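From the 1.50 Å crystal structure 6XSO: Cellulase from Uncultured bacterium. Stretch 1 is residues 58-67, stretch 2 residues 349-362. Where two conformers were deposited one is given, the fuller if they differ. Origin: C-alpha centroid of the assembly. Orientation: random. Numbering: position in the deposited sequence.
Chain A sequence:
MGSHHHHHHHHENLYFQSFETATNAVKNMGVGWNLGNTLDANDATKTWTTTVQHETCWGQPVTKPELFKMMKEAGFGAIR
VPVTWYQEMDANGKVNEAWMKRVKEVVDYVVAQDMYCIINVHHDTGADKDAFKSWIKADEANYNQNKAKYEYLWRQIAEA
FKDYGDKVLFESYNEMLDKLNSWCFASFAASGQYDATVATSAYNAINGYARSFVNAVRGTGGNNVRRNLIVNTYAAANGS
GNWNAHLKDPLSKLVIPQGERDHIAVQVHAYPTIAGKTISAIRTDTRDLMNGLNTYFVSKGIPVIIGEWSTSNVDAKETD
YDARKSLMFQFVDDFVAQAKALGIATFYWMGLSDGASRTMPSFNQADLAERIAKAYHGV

Stretch 1 58-67: WGQPVTKPEL
Stretch 2, residues 349-362: WMGLSDGASRTMPS

Residues 60-64 are extended, after a turn at Trp58 (-108/25) and Gly59 (84/9, positive phi), and the chain then enters a helix that includes Glu66 and Leu67. This stretch packs along 349-362, a loop whose residues 356-360 adopt helical backbone angles. The two stretches advance in the same sense: the CA atoms of Gln60 and Gly355 lie 4.7 Å apart, those of Lys64 and Thr359 6.9 Å, and those of Leu67 and Pro361 5.4 Å. Together they bury 617 Å².

Gln60 (phi/psi -92/149) anchors the first end. Its CA-to-CB bond points sideways, but chi1 and chi2, both m (-62° and -60°), with chi3 at -34°, bring the amide against the partner. Gly355 N donates to Gln60 OE1 (2.8 Å, 149°), while Gln60 NE2 donates to Asp354 OD1 (3.0 Å, 143°), so both ends of the carboxamide are engaged by consecutive residues. Asp354 (chi1 t, chi2 70°) starts away from stretch 1, yet its carboxylate reaches back. Gly355 has phi/psi 62/-141, a positive phi that favours glycine. Gln60 NE2 also lies 3.4 Å from Met350 CE.

Gln60 OE1 further sits over one face of the Arg358 guanidinium, 3.1 Å from Arg358 CZ. It is 3.2 Å from Arg358 NE and 3.3 Å from Arg358 NH1, but the angles are too poor for hydrogen bonds. The arginine, extended with chi1 m and chi2 to chi4 near 180°, is satisfied otherwise: NE donates to Ser353 O (3.0 Å, 157°), NH1 donates to a water (2.9 Å), and NH1 and NH2 have further partners elsewhere in the structure. That water donates to Pro61 O (2.8 Å) and Thr63 OG1 (2.9 Å), tying the arginine to the opposing backbone.

Pro61 points toward stretch 2, its CD 3.3 Å from Gly355 O and its CB 3.4 Å from Thr359 OG1. Gly355 O accepts from Arg358 N (3.0 Å). A second water links Val62 O (2.8 Å) with Thr359 OG1 (2.9 Å), and a third accepts from Lys64 N (2.9 Å) and donates to Arg358 O (3.1 Å).

Lys64, with chi angles m, t, m, t, directs NZ to Thr359 O, a 3.1 Å hydrogen bond. Thr359 O also accepts from a fourth water (3.3 Å), which donates a weak hydrogen bond to Glu66 OE1 (3.3 Å).

The far end is largely apolar. Leu67 (chi1 t, chi2 p) places CD2 4.1 Å from Arg358 CD and CD1 3.6 Å from Ser353 OG, a hydroxyl already donating to Ser362 O (2.8 Å). Pro361, preceded by a cis peptide, sets CB 3.9 Å from Leu67 CA and CG 3.8 Å from Glu66 O.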

# COMPACT_ATOMS: atom_id res chain seq x y z
N TRP A 58 12.86 12.49 5.71
CA TRP A 58 12.69 12.82 4.30
C TRP A 58 11.93 14.13 4.09
O TRP A 58 11.33 14.34 3.02
CB TRP A 58 12.04 11.66 3.54
CG TRP A 58 12.97 10.48 3.32
CD1 TRP A 58 14.31 10.41 3.62
CD2 TRP A 58 12.63 9.22 2.74
NE1 TRP A 58 14.81 9.17 3.28
CE2 TRP A 58 13.80 8.42 2.73
CE3 TRP A 58 11.44 8.69 2.23
CZ2 TRP A 58 13.80 7.13 2.24
CZ3 TRP A 58 11.45 7.40 1.74
CH2 TRP A 58 12.62 6.63 1.74
N GLY A 59 11.96 15.02 5.07
CA GLY A 59 11.44 16.36 4.90
C GLY A 59 9.95 16.53 5.11
O GLY A 59 9.42 17.60 4.80
N GLN A 60 9.26 15.53 5.60
CA GLN A 60 7.89 15.74 6.01
C GLN A 60 7.85 16.11 7.49
O GLN A 60 8.72 15.70 8.27
CB GLN A 60 7.07 14.48 5.78
CG GLN A 60 6.97 14.05 4.33
CD GLN A 60 6.34 15.09 3.42
OE1 GLN A 60 5.44 15.83 3.83
NE2 GLN A 60 6.81 15.16 2.18
N PRO A 61 6.88 16.90 7.91
CA PRO A 61 6.78 17.29 9.32
C PRO A 61 6.19 16.17 10.17
O PRO A 61 5.62 15.20 9.66
CB PRO A 61 5.81 18.47 9.28
CG PRO A 61 4.88 18.11 8.11
CD PRO A 61 5.77 17.44 7.10
N VAL A 62 6.33 16.32 11.49
CA VAL A 62 5.61 15.45 12.42
C VAL A 62 4.12 15.57 12.15
O VAL A 62 3.56 16.67 12.13
CB VAL A 62 5.97 15.81 13.86
CG1 VAL A 62 5.08 15.06 14.85
CG2 VAL A 62 7.44 15.49 14.14
N THR A 63 3.47 14.42 11.95
CA THR A 63 2.08 14.41 11.50
C THR A 63 1.16 14.83 12.65
O THR A 63 1.41 14.50 13.81
CB THR A 63 1.72 13.00 11.06
OG1 THR A 63 2.64 12.52 10.06
CG2 THR A 63 0.32 12.93 10.43
N LYS A 64 0.11 15.57 12.32
CA LYS A 64 -0.87 16.04 13.28
C LYS A 64 -2.27 15.62 12.84
O LYS A 64 -2.52 15.41 11.65
CB LYS A 64 -0.85 17.57 13.42
CG LYS A 64 0.42 18.08 14.08
CD LYS A 64 0.32 19.53 14.45
CE LYS A 64 0.36 20.41 13.22
NZ LYS A 64 0.10 21.83 13.62
N PRO A 65 -3.21 15.54 13.79
CA PRO A 65 -4.52 14.97 13.43
C PRO A 65 -5.34 15.85 12.50
O PRO A 65 -6.18 15.33 11.75
CB PRO A 65 -5.21 14.76 14.79
CG PRO A 65 -4.49 15.66 15.74
CD PRO A 65 -3.06 15.68 15.25
N GLU A 66 -5.10 17.16 12.51
CA GLU A 66 -5.90 18.06 11.70
C GLU A 66 -5.75 17.77 10.21
O GLU A 66 -6.71 17.96 9.44
CB GLU A 66 -5.50 19.50 12.02
CG GLU A 66 -5.96 19.98 13.39
CD GLU A 66 -5.24 19.36 14.60
OE1 GLU A 66 -4.04 18.97 14.52
OE2 GLU A 66 -5.91 19.28 15.65
N LEU A 67 -4.57 17.32 9.79
CA LEU A 67 -4.38 16.93 8.39
C LEU A 67 -5.48 15.99 7.92
O LEU A 67 -5.97 16.11 6.79
CB LEU A 67 -3.02 16.26 8.22
CG LEU A 67 -2.71 15.64 6.87
CD1 LEU A 67 -2.65 16.68 5.76
CD2 LEU A 67 -1.37 14.85 6.97
N TRP A 349 -0.60 8.88 -4.51
CA TRP A 349 0.72 8.93 -3.86
C TRP A 349 1.14 10.37 -3.58
O TRP A 349 1.52 11.10 -4.50
CB TRP A 349 1.79 8.25 -4.72
CG TRP A 349 3.13 8.33 -4.01
CD1 TRP A 349 4.19 9.14 -4.33
CD2 TRP A 349 3.50 7.63 -2.83
NE1 TRP A 349 5.21 8.97 -3.42
CE2 TRP A 349 4.81 8.05 -2.48
CE3 TRP A 349 2.87 6.68 -2.03
CZ2 TRP A 349 5.48 7.55 -1.37
CZ3 TRP A 349 3.54 6.17 -0.93
CH2 TRP A 349 4.84 6.60 -0.61
N MET A 350 1.14 10.76 -2.31
CA MET A 350 1.68 12.05 -1.85
C MET A 350 1.04 13.21 -2.59
O MET A 350 -0.16 13.19 -2.91
CB MET A 350 3.20 12.01 -1.89
CG MET A 350 3.83 11.05 -0.89
SD MET A 350 5.64 11.12 -0.81
CE MET A 350 5.88 12.70 -0.01
N GLY A 351 1.80 14.26 -2.84
CA GLY A 351 1.21 15.48 -3.34
C GLY A 351 0.10 15.89 -2.40
O GLY A 351 0.09 15.51 -1.22
N LEU A 352 -0.83 16.67 -2.93
CA LEU A 352 -2.05 17.14 -2.29
C LEU A 352 -1.77 18.07 -1.11
O LEU A 352 -2.11 19.25 -1.18
CB LEU A 352 -3.00 16.01 -1.89
CG LEU A 352 -3.37 15.01 -2.98
CD1 LEU A 352 -4.59 14.20 -2.52
CD2 LEU A 352 -3.63 15.61 -4.35
N SER A 353 -1.23 17.52 -0.01
CA SER A 353 -0.78 18.31 1.14
C SER A 353 0.58 17.76 1.52
O SER A 353 0.69 16.62 2.00
CB SER A 353 -1.76 18.20 2.31
OG SER A 353 -1.35 19.03 3.39
N ASP A 354 1.62 18.55 1.29
CA ASP A 354 2.99 18.06 1.33
C ASP A 354 3.86 18.98 2.17
O ASP A 354 3.71 20.20 2.13
CB ASP A 354 3.59 18.01 -0.08
CG ASP A 354 4.94 17.33 -0.11
OD1 ASP A 354 4.96 16.10 0.08
OD2 ASP A 354 5.98 18.01 -0.31
N GLY A 355 4.79 18.38 2.89
CA GLY A 355 5.75 19.20 3.60
C GLY A 355 5.07 20.06 4.63
O GLY A 355 4.12 19.64 5.30
N ALA A 356 5.55 21.30 4.77
CA ALA A 356 5.01 22.20 5.79
C ALA A 356 3.53 22.48 5.59
O ALA A 356 2.86 22.92 6.53
CB ALA A 356 5.80 23.50 5.79
N SER A 357 3.00 22.24 4.38
CA SER A 357 1.57 22.45 4.15
C SER A 357 0.73 21.55 5.05
O SER A 357 -0.37 21.93 5.47
CB SER A 357 1.22 22.21 2.68
OG SER A 357 1.85 23.18 1.85
N ARG A 358 1.24 20.36 5.36
CA ARG A 358 0.50 19.45 6.22
C ARG A 358 0.29 20.01 7.62
O ARG A 358 -0.68 19.65 8.29
CB ARG A 358 1.26 18.13 6.32
CG ARG A 358 1.33 17.34 5.04
CD ARG A 358 2.12 16.06 5.30
NE ARG A 358 2.27 15.21 4.12
CZ ARG A 358 2.94 14.06 4.16
NH1 ARG A 358 3.45 13.65 5.31
NH2 ARG A 358 3.07 13.31 3.06
N THR A 359 1.22 20.83 8.10
CA THR A 359 1.15 21.37 9.45
C THR A 359 0.08 22.44 9.58
O THR A 359 -0.38 22.72 10.70
CB THR A 359 2.54 21.91 9.80
OG1 THR A 359 3.51 20.90 9.47
CG2 THR A 359 2.63 22.27 11.27
N MET A 360 -0.35 23.02 8.46
CA MET A 360 -1.27 24.16 8.54
C MET A 360 -2.62 23.76 9.12
O MET A 360 -3.04 24.38 10.12
CB MET A 360 -1.35 24.85 7.17
CG MET A 360 -0.06 25.60 6.83
SD MET A 360 -0.00 26.26 5.16
CE MET A 360 -1.12 27.66 5.34
N PRO A 361 -3.35 22.80 8.56
CA PRO A 361 -3.11 22.06 7.32
C PRO A 361 -3.70 22.79 6.12
O PRO A 361 -4.64 23.56 6.26
CB PRO A 361 -3.86 20.75 7.56
CG PRO A 361 -5.07 21.21 8.34
CD PRO A 361 -4.58 22.33 9.24
N SER A 362 -3.15 22.50 4.93
CA SER A 362 -3.58 23.15 3.71
C SER A 362 -3.17 22.26 2.55
O SER A 362 -2.15 21.57 2.62
CB SER A 362 -2.90 24.51 3.56
OG SER A 362 -3.29 25.19 2.37
O HOH W 1 3.47 14.49 8.05
O HOH W 2 2.28 18.44 10.39
O HOH W 3 0.14 17.03 9.78
O HOH W 4 -2.65 21.17 12.47